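Local coordinates for protein probable aromatic acid decarboxylase (Aquifex aeolicus, PDB 2EJB) that probably joins a dimethylallyl group from dimethylallyl monophosphate to the flavin of FMN, making the prenylated cofactor used by UbiD decarboxylases, at residues V34-R37 with N38-V41; N103-L106 with I107-V110; P129-E132 with I133-E136; S161-D164 with M165-V169. All coordinates share one frame; numbering follows the deposited sequence.

All four contacts are local, and each covers the first turn of a helix whose N-cap side chain takes a backbone N-H: S36 in contact 1, N105 in contact 2, N131 in contact 3 and S161 in contact 4. The asparagine caps of contacts 2 and 3 each add a histidine ring accepting a loop N-H, whereas serine caps the other two. Contacts 1 and 2 touch where V34, on a strand of the parallel sheet, meets I107, and keep clear of the second subunit. Contacts 3 and 4 lie farther from the chain centre and both reach that subunit, the first with charges and a tyrosine pair, the second mostly by packing. Each mixes buried with exposed residues.

Contact 1 of 4, residues V34-R37 with N38-V41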
loop_
_atom_site.group_PDB
_atom_site.type_symbol
_atom_site.label_atom_id
_atom_site.label_comp_id
_atom_site.label_asym_id
_atom_site.label_seq_id
_atom_site.Cartn_x
_atom_site.Cartn_y
_atom_site.Cartn_z
ATOM N N VAL A 34 -21.295 -9.441 -1.741
ATOM C CA VAL A 34 -21.712 -8.979 -0.427
ATOM C C VAL A 34 -21.251 -7.534 -0.339
ATOM O O VAL A 34 -20.063 -7.249 -0.505
ATOM C CB VAL A 34 -21.044 -9.762 0.727
ATOM C CG1 VAL A 34 -21.669 -9.337 2.045
ATOM C CG2 VAL A 34 -21.199 -11.257 0.527
ATOM N N ILE A 35 -22.188 -6.626 -0.092
ATOM C CA ILE A 35 -21.860 -5.209 0.015
ATOM C C ILE A 35 -22.243 -4.671 1.382
ATOM O O ILE A 35 -23.405 -4.752 1.783
ATOM C CB ILE A 35 -22.600 -4.383 -1.047
ATOM C CG1 ILE A 35 -22.408 -5.016 -2.424
ATOM C CG2 ILE A 35 -22.068 -2.955 -1.052
ATOM C CD1 ILE A 35 -23.199 -4.343 -3.523
ATOM N N SER A 36 -21.262 -4.130 2.097
ATOM C CA SER A 36 -21.508 -3.570 3.421
ATOM C C SER A 36 -22.237 -2.234 3.269
ATOM O O SER A 36 -22.202 -1.623 2.201
ATOM C CB SER A 36 -20.186 -3.347 4.164
ATOM O OG SER A 36 -19.492 -2.223 3.647
ATOM N N ARG A 37 -22.905 -1.791 4.332
ATOM C CA ARG A 37 -23.623 -0.518 4.303
ATOM C C ARG A 37 -22.546 0.550 4.189
ATOM O O ARG A 37 -22.671 1.508 3.421
ATOM C CB ARG A 37 -24.410 -0.316 5.604
ATOM C CG ARG A 37 -23.516 -0.009 6.789
ATOM C CD ARG A 37 -24.162 -0.264 8.136
ATOM N NE ARG A 37 -23.121 -0.317 9.161
ATOM C CZ ARG A 37 -23.128 -1.131 10.211
ATOM N NH1 ARG A 37 -24.131 -1.979 10.401
ATOM N NH2 ARG A 37 -22.115 -1.112 11.066
ATOM N N ASN A 38 -21.481 0.356 4.963
ATOM C CA ASN A 38 -20.354 1.269 4.982
ATOM C C ASN A 38 -19.825 1.490 3.573
ATOM O O ASN A 38 -19.390 2.587 3.238
ATOM C CB ASN A 38 -19.244 0.721 5.892
ATOM C CG ASN A 38 -19.164 1.457 7.221
ATOM O OD1 ASN A 38 -19.658 0.984 8.247
ATOM N ND2 ASN A 38 -18.551 2.635 7.200
ATOM N N ALA A 39 -19.884 0.449 2.747
ATOM C CA ALA A 39 -19.404 0.537 1.373
ATOM C C ALA A 39 -20.349 1.342 0.486
ATOM O O ALA A 39 -19.909 2.064 -0.410
ATOM C CB ALA A 39 -19.213 -0.860 0.797
ATOM N N LYS A 40 -21.645 1.215 0.737
ATOM C CA LYS A 40 -22.636 1.932 -0.055
ATOM C C LYS A 40 -22.403 3.443 0.012
ATOM O O LYS A 40 -22.305 4.111 -1.018
ATOM C CB LYS A 40 -24.051 1.600 0.433
ATOM C CG LYS A 40 -24.418 0.120 0.383
ATOM C CD LYS A 40 -25.869 -0.064 -0.023
ATOM C CE LYS A 40 -26.295 -1.522 -0.086
ATOM N NZ LYS A 40 -27.680 -1.638 -0.631
ATOM N N VAL A 41 -22.299 3.972 1.226
ATOM C CA VAL A 41 -22.081 5.401 1.414
ATOM C C VAL A 41 -20.790 5.872 0.750
ATOM O O VAL A 41 -20.782 6.864 0.020
ATOM C CB VAL A 41 -22.044 5.760 2.917
ATOM C CG1 VAL A 41 -23.370 5.390 3.564
ATOM C CG2 VAL A 41 -20.905 5.033 3.606
#
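S36 and A39 carry the capping bond of this turn: A39 N donates to S36 OG at 2.8 Å. The serine reaches it because OG stands between its own backbone N and carbonyl carbon (chi1 74°), which directs the hydroxyl over the start of the helix; OG also lies 3.2 Å from A39 CB. A weak hydrogen bond joins the same OG to I8 O on strand 3-8.

Backbone bonds continue the turn. K40 N donates to S36 O at 3.2 Å, and V41 N makes a weak bond to R37 O. With S36 in the N-cap position, strand 30-35 passes directly into helix 37-45, the junction between a parallel strand and the following helix in a Rossmann-like flavoprotein fold. S36 is a predicted FMN-binding residue, and N38 lies close to G10 of the same predicted site, consistent with the cap shaping one edge of the flavin pocket.

Apolar contact is limited to I35 and the helix. Its CG2, anti to the backbone N, meets A39 CB at 4.0 Å and the aliphatic CG of K40 at 4.1 Å, the isoleucine and lysine side chains crossing at about a right angle.

Among the polar ends, R37 and N38 run side by side in the same direction. N38 OD1 approaches the guanidinium edge, 3.8 Å from R37 NE, with the two planes turned 52° apart.

Contact 2 of 4, residues N103-L106 with I107-V110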
loop_
_atom_site.group_PDB
_atom_site.type_symbol
_atom_site.label_atom_id
_atom_site.label_comp_id
_atom_site.label_asym_id
_atom_site.label_seq_id
_atom_site.Cartn_x
_atom_site.Cartn_y
_atom_site.Cartn_z
ATOM N N ASN A 103 -16.737 -12.212 14.244
ATOM C CA ASN A 103 -17.668 -12.056 13.136
ATOM C C ASN A 103 -18.864 -11.163 13.440
ATOM O O ASN A 103 -19.805 -11.577 14.112
ATOM C CB ASN A 103 -18.121 -13.441 12.659
ATOM C CG ASN A 103 -16.993 -14.226 12.007
ATOM O OD1 ASN A 103 -15.838 -13.806 12.040
ATOM N ND2 ASN A 103 -17.323 -15.370 11.414
ATOM N N LYS A 104 -18.807 -9.934 12.932
ATOM C CA LYS A 104 -19.872 -8.962 13.136
ATOM C C LYS A 104 -20.864 -8.967 11.978
ATOM O O LYS A 104 -21.995 -8.511 12.125
ATOM C CB LYS A 104 -19.286 -7.559 13.293
ATOM C CG LYS A 104 -20.326 -6.464 13.477
ATOM C CD LYS A 104 -19.672 -5.167 13.923
ATOM C CE LYS A 104 -20.674 -4.032 14.053
ATOM N NZ LYS A 104 -20.004 -2.799 14.549
ATOM N N ASN A 105 -20.435 -9.473 10.825
ATOM C CA ASN A 105 -21.290 -9.540 9.644
ATOM C C ASN A 105 -20.964 -10.778 8.815
ATOM O O ASN A 105 -20.025 -11.519 9.116
ATOM C CB ASN A 105 -21.112 -8.292 8.768
ATOM C CG ASN A 105 -19.710 -8.173 8.188
ATOM O OD1 ASN A 105 -19.032 -9.173 7.976
ATOM N ND2 ASN A 105 -19.277 -6.942 7.914
ATOM N N LEU A 106 -21.739 -10.981 7.754
ATOM C CA LEU A 106 -21.552 -12.120 6.866
ATOM C C LEU A 106 -20.145 -12.152 6.282
ATOM O O LEU A 106 -19.527 -13.213 6.187
ATOM C CB LEU A 106 -22.570 -12.070 5.727
ATOM C CG LEU A 106 -22.444 -13.158 4.653
ATOM C CD1 LEU A 106 -22.586 -14.534 5.289
ATOM C CD2 LEU A 106 -23.504 -12.947 3.582
ATOM N N ILE A 107 -19.650 -10.983 5.892
ATOM C CA ILE A 107 -18.316 -10.859 5.311
ATOM C C ILE A 107 -17.243 -11.471 6.208
ATOM O O ILE A 107 -16.351 -12.181 5.736
ATOM C CB ILE A 107 -17.972 -9.370 5.047
ATOM C CG1 ILE A 107 -18.914 -8.810 3.976
ATOM C CG2 ILE A 107 -16.516 -9.226 4.594
ATOM C CD1 ILE A 107 -18.618 -7.367 3.599
ATOM N N HIS A 108 -17.330 -11.197 7.503
ATOM C CA HIS A 108 -16.353 -11.735 8.439
ATOM C C HIS A 108 -16.492 -13.246 8.457
ATOM O O HIS A 108 -15.499 -13.970 8.436
ATOM C CB HIS A 108 -16.596 -11.149 9.830
ATOM C CG HIS A 108 -16.546 -9.653 9.864
ATOM N ND1 HIS A 108 -17.075 -8.911 10.891
ATOM C CD2 HIS A 108 -16.019 -8.765 8.985
ATOM C CE1 HIS A 108 -16.880 -7.624 10.649
ATOM N NE2 HIS A 108 -16.241 -7.512 9.501
ATOM N N ARG A 109 -17.736 -13.718 8.469
ATOM C CA ARG A 109 -18.011 -15.150 8.479
ATOM C C ARG A 109 -17.400 -15.838 7.262
ATOM O O ARG A 109 -16.788 -16.907 7.381
ATOM C CB ARG A 109 -19.524 -15.393 8.499
ATOM C CG ARG A 109 -19.929 -16.855 8.350
ATOM C CD ARG A 109 -19.428 -17.707 9.511
ATOM N NE ARG A 109 -19.733 -19.122 9.309
ATOM C CZ ARG A 109 -19.325 -20.104 10.108
ATOM N NH1 ARG A 109 -18.591 -19.834 11.179
ATOM N NH2 ARG A 109 -19.647 -21.358 9.831
ATOM N N VAL A 110 -17.570 -15.227 6.092
ATOM C CA VAL A 110 -17.046 -15.795 4.853
ATOM C C VAL A 110 -15.524 -15.902 4.907
ATOM O O VAL A 110 -14.936 -16.826 4.346
ATOM C CB VAL A 110 -17.463 -14.947 3.632
ATOM C CG1 VAL A 110 -16.864 -15.531 2.353
ATOM C CG2 VAL A 110 -18.987 -14.909 3.533
#
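H108 lays its imidazole beneath the amide of N105: N105 OD1 stands over one ring face, displaced toward the rim, at 3.2 Å from both H108 CG and H108 CD2. The two side chains cross at about a right angle, and the amide and ring planes differ by 39°, so the overlap is tilted rather than a flat stack. The same oxygen caps the helix, taking H108 N at 2.7 Å nearly along the C=O axis. N105 can do this because its CG lies between the backbone N and carbonyl carbon (chi1 64°), turning the amide back over the first turn.

A second bond fixes the ring's rotation. K104 N donates to H108 ND1 at 2.9 Å and lies only 10° out of the ring plane, which identifies ND1 as an acceptor. Two bonds, to neighbouring loop residues, therefore hold H108 from its ring and from its backbone, at the turn that begins with the N-cap N105.

N103 slides past H108 in the opposite direction, its OD1 3.5 Å from H108 CB and its ND2 against R109 CA. Farther on, the R109 guanidinium turns to E112 in a salt bridge. Apolar packing joins L106 CD1 to V110 CG2 at 4.0 Å, one turn apart.

The loop thus leads from helix 92-100 into helix 106-117, with H108 against C97 and T94 of the former, T94 being a predicted FMN-binding residue, I107 beside V34 of strand 30-35, L106 on A74 and V110 on L73.

Contact 3 of 4, residues P129-E132 with I133-E136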
loop_
_atom_site.group_PDB
_atom_site.type_symbol
_atom_site.label_atom_id
_atom_site.label_comp_id
_atom_site.label_asym_id
_atom_site.label_seq_id
_atom_site.Cartn_x
_atom_site.Cartn_y
_atom_site.Cartn_z
ATOM N N PRO A 129 -0.566 5.825 7.590
ATOM C CA PRO A 129 0.542 4.863 7.653
ATOM C C PRO A 129 0.029 3.590 8.320
ATOM O O PRO A 129 -1.116 3.545 8.768
ATOM C CB PRO A 129 1.573 5.558 8.549
ATOM C CG PRO A 129 1.135 7.017 8.570
ATOM C CD PRO A 129 -0.353 6.916 8.555
ATOM N N TYR A 130 0.870 2.562 8.385
ATOM C CA TYR A 130 0.482 1.325 9.052
ATOM C C TYR A 130 0.934 1.404 10.509
ATOM O O TYR A 130 2.004 1.948 10.805
ATOM C CB TYR A 130 1.186 0.097 8.449
ATOM C CG TYR A 130 0.826 -0.299 7.033
ATOM C CD1 TYR A 130 -0.497 -0.311 6.599
ATOM C CD2 TYR A 130 1.813 -0.734 6.148
ATOM C CE1 TYR A 130 -0.828 -0.743 5.317
ATOM C CE2 TYR A 130 1.494 -1.173 4.864
ATOM C CZ TYR A 130 0.171 -1.174 4.458
ATOM O OH TYR A 130 -0.157 -1.602 3.194
ATOM N N ASN A 131 0.132 0.870 11.423
ATOM C CA ASN A 131 0.561 0.824 12.813
ATOM C C ASN A 131 0.893 -0.652 13.001
ATOM O O ASN A 131 0.702 -1.441 12.067
ATOM C CB ASN A 131 -0.532 1.301 13.795
ATOM C CG ASN A 131 -1.788 0.431 13.786
ATOM O OD1 ASN A 131 -1.724 -0.783 13.606
ATOM N ND2 ASN A 131 -2.938 1.060 14.015
ATOM N N GLU A 132 1.403 -1.032 14.167
ATOM C CA GLU A 132 1.756 -2.428 14.419
ATOM C C GLU A 132 0.588 -3.390 14.257
ATOM O O GLU A 132 0.765 -4.494 13.761
ATOM C CB GLU A 132 2.335 -2.595 15.829
ATOM C CG GLU A 132 3.707 -1.988 16.027
ATOM C CD GLU A 132 4.136 -2.007 17.476
ATOM O OE1 GLU A 132 4.039 -3.081 18.110
ATOM O OE2 GLU A 132 4.563 -0.947 17.975
ATOM N N ILE A 133 -0.602 -2.979 14.682
ATOM C CA ILE A 133 -1.771 -3.849 14.570
ATOM C C ILE A 133 -2.065 -4.204 13.116
ATOM O O ILE A 133 -2.327 -5.368 12.793
ATOM C CB ILE A 133 -3.023 -3.194 15.189
ATOM C CG1 ILE A 133 -2.772 -2.892 16.669
ATOM C CG2 ILE A 133 -4.227 -4.131 15.045
ATOM C CD1 ILE A 133 -3.894 -2.100 17.328
ATOM N N HIS A 134 -2.016 -3.201 12.245
ATOM C CA HIS A 134 -2.269 -3.413 10.821
ATOM C C HIS A 134 -1.300 -4.459 10.282
ATOM O O HIS A 134 -1.699 -5.387 9.572
ATOM C CB HIS A 134 -2.081 -2.100 10.048
ATOM C CG HIS A 134 -3.051 -1.022 10.430
ATOM N ND1 HIS A 134 -2.729 0.315 10.390
ATOM C CD2 HIS A 134 -4.330 -1.093 10.870
ATOM C CE1 HIS A 134 -3.768 1.028 10.797
ATOM N NE2 HIS A 134 -4.750 0.198 11.092
ATOM N N LEU A 135 -0.023 -4.300 10.631
ATOM C CA LEU A 135 1.024 -5.210 10.179
ATOM C C LEU A 135 0.840 -6.630 10.685
ATOM O O LEU A 135 0.987 -7.594 9.935
ATOM C CB LEU A 135 2.415 -4.715 10.613
ATOM C CG LEU A 135 3.185 -3.657 9.806
ATOM C CD1 LEU A 135 2.685 -3.617 8.367
ATOM C CD2 LEU A 135 3.062 -2.307 10.462
ATOM N N GLU A 136 0.533 -6.768 11.965
ATOM C CA GLU A 136 0.368 -8.095 12.523
ATOM C C GLU A 136 -0.874 -8.796 11.996
ATOM O O GLU A 136 -0.870 -10.011 11.821
ATOM C CB GLU A 136 0.367 -8.026 14.053
ATOM C CG GLU A 136 1.762 -7.757 14.614
ATOM C CD GLU A 136 1.794 -7.691 16.125
ATOM O OE1 GLU A 136 1.238 -6.725 16.691
ATOM O OE2 GLU A 136 2.372 -8.614 16.740
#
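N131 and H134 begin helix 132-143 with CA atoms 5.5 Å apart, and L135 N donates to N131 O as the first regular turn closes. They form a capping box at the N-cap N131: H134 N gives its hydrogen to N131 OD1 at 2.8 Å, while N131 N donates to H134 ND1 at 3.1 Å. The second donor lies 38° out of the imidazole plane, yet its N-H points nearly straight at ND1.

The amide and ring are stacked, their planes only 14° apart. N131 ND2 covers one ring face, 3.3 Å from H134 CE1. This overlap depends on N131 CG lying between its backbone N and carbonyl carbon (chi1 63°), which carries the amide over the ring. An alanine in place of H134 is likely to leave N131 N without its ring acceptor and the N131 amide without the flat surface that restricts its turning.

Y130 crosses L135 at about a right angle. Y130 OH is hydrogen-bonded to Y130 OH of the second subunit, and E136 forms a salt bridge with R143 there, placing this helix start at the dimer interface. H134 also lies near T92 of the predicted FMN site. On the apolar side, L135 CD2 meets Y130 CB at 3.7 Å, while L135 CD1 is at the same distance from Y130 CD2.

Contact 4 of 4, residues S161-D164 with M165-V169; sequences SIDD and MINFV
I162 to D164 and M165 to V169 are successive turns of helix 162-176, linked by backbone bonds: I166 N to I162 O at 3.0 Å, N167 N to D163 O at 3.1 Å, and F168 N to D164 O. The last donor stands 39° out of the carbonyl plane, whereas the I166 donor is less tilted.

I166 packs back along the helix. With CG1 anti to its carbonyl carbon, it brings CG1 to 3.1 Å from I162 O and CD1 to 4.1 Å from I162 CG2. It also packs on I15, Y16 and K19 of helix 14-26. Shortening I166 to alanine is likely to open a gap toward helix 14-26 and leave I162 CG2 without its CD1 neighbour.

The turn starts with a capping box at N-cap S161: D164 N donates to S161 OG at 3.2 Å, and S161 N makes a weak return bond to D164 OD2. Q160 N also donates to that carboxylate oxygen, so two backbone N-H groups converge on it.

M165 bends at chi3 (-84°), bringing CE back to 4.0 Å from I162 CA; M165 also packs on M165 of the second subunit. Across the polar side, the D163 carboxylate and N167 amide planes are 60° apart, and their OD1 atoms, both acceptors, stay 4.1 Å apart. F168 leads away toward Y156 and K172, predicted dimethylallyl phosphate-binding residues, and packs on R126 of the second subunit.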
loop_
_atom_site.group_PDB
_atom_site.type_symbol
_atom_site.label_atom_id
_atom_site.label_comp_id
_atom_site.label_asym_id
_atom_site.label_seq_id
_atom_site.Cartn_x
_atom_site.Cartn_y
_atom_site.Cartn_z
ATOM N N SER A 161 -3.948 7.751 -16.431
ATOM C CA SER A 161 -5.133 8.137 -15.676
ATOM C C SER A 161 -5.280 7.327 -14.400
ATOM O O SER A 161 -4.572 6.341 -14.187
ATOM C CB SER A 161 -6.389 7.950 -16.526
ATOM O OG SER A 161 -6.652 6.574 -16.741
ATOM N N ILE A 162 -6.206 7.757 -13.555
ATOM C CA ILE A 162 -6.470 7.066 -12.306
ATOM C C ILE A 162 -7.003 5.696 -12.681
ATOM O O ILE A 162 -6.844 4.724 -11.947
ATOM C CB ILE A 162 -7.519 7.823 -11.469
ATOM C CG1 ILE A 162 -6.955 9.189 -11.062
ATOM C CG2 ILE A 162 -7.909 6.999 -10.246
ATOM C CD1 ILE A 162 -7.878 10.020 -10.190
ATOM N N ASP A 163 -7.625 5.640 -13.853
ATOM C CA ASP A 163 -8.196 4.412 -14.376
ATOM C C ASP A 163 -7.091 3.396 -14.640
ATOM O O ASP A 163 -7.275 2.195 -14.432
ATOM C CB ASP A 163 -8.945 4.710 -15.675
ATOM C CG ASP A 163 -9.682 3.506 -16.209
ATOM O OD1 ASP A 163 -10.675 3.093 -15.575
ATOM O OD2 ASP A 163 -9.266 2.972 -17.260
ATOM N N ASP A 164 -5.943 3.881 -15.102
ATOM C CA ASP A 164 -4.814 3.003 -15.384
ATOM C C ASP A 164 -4.262 2.388 -14.105
ATOM O O ASP A 164 -3.746 1.275 -14.122
ATOM C CB ASP A 164 -3.700 3.764 -16.109
ATOM C CG ASP A 164 -4.069 4.126 -17.536
ATOM O OD1 ASP A 164 -5.049 3.558 -18.053
ATOM O OD2 ASP A 164 -3.367 4.966 -18.139
ATOM N N MET A 165 -4.366 3.114 -12.998
ATOM C CA MET A 165 -3.876 2.603 -11.725
ATOM C C MET A 165 -4.864 1.614 -11.112
ATOM O O MET A 165 -4.466 0.642 -10.468
ATOM C CB MET A 165 -3.602 3.756 -10.762
ATOM C CG MET A 165 -2.394 4.597 -11.167
ATOM S SD MET A 165 -1.920 5.801 -9.918
ATOM C CE MET A 165 -3.030 7.133 -10.320
ATOM N N ILE A 166 -6.154 1.861 -11.320
ATOM C CA ILE A 166 -7.189 0.971 -10.810
ATOM C C ILE A 166 -7.067 -0.389 -11.497
ATOM O O ILE A 166 -7.157 -1.434 -10.856
ATOM C CB ILE A 166 -8.594 1.532 -11.088
ATOM C CG1 ILE A 166 -8.766 2.882 -10.386
ATOM C CG2 ILE A 166 -9.649 0.548 -10.610
ATOM C CD1 ILE A 166 -10.090 3.561 -10.674
ATOM N N ASN A 167 -6.860 -0.368 -12.810
ATOM C CA ASN A 167 -6.723 -1.599 -13.577
ATOM C C ASN A 167 -5.482 -2.368 -13.155
ATOM O O ASN A 167 -5.475 -3.598 -13.159
ATOM C CB ASN A 167 -6.672 -1.285 -15.075
ATOM C CG ASN A 167 -8.043 -0.996 -15.657
ATOM O OD1 ASN A 167 -8.950 -0.558 -14.951
ATOM N ND2 ASN A 167 -8.196 -1.229 -16.954
ATOM N N PHE A 168 -4.425 -1.641 -12.802
ATOM C CA PHE A 168 -3.190 -2.285 -12.362
ATOM C C PHE A 168 -3.475 -3.118 -11.119
ATOM O O PHE A 168 -3.158 -4.307 -11.063
ATOM C CB PHE A 168 -2.114 -1.249 -12.022
ATOM C CG PHE A 168 -0.914 -1.842 -11.334
ATOM C CD1 PHE A 168 0.071 -2.503 -12.063
ATOM C CD2 PHE A 168 -0.803 -1.803 -9.947
ATOM C CE1 PHE A 168 1.146 -3.126 -11.418
ATOM C CE2 PHE A 168 0.265 -2.422 -9.293
ATOM C CZ PHE A 168 1.241 -3.086 -10.032
ATOM N N VAL A 169 -4.079 -2.485 -10.120
ATOM C CA VAL A 169 -4.400 -3.166 -8.876
ATOM C C VAL A 169 -5.370 -4.327 -9.120
ATOM O O VAL A 169 -5.202 -5.412 -8.558
ATOM C CB VAL A 169 -5.003 -2.185 -7.858
ATOM C CG1 VAL A 169 -5.326 -2.909 -6.562
ATOM C CG2 VAL A 169 -4.015 -1.047 -7.600
#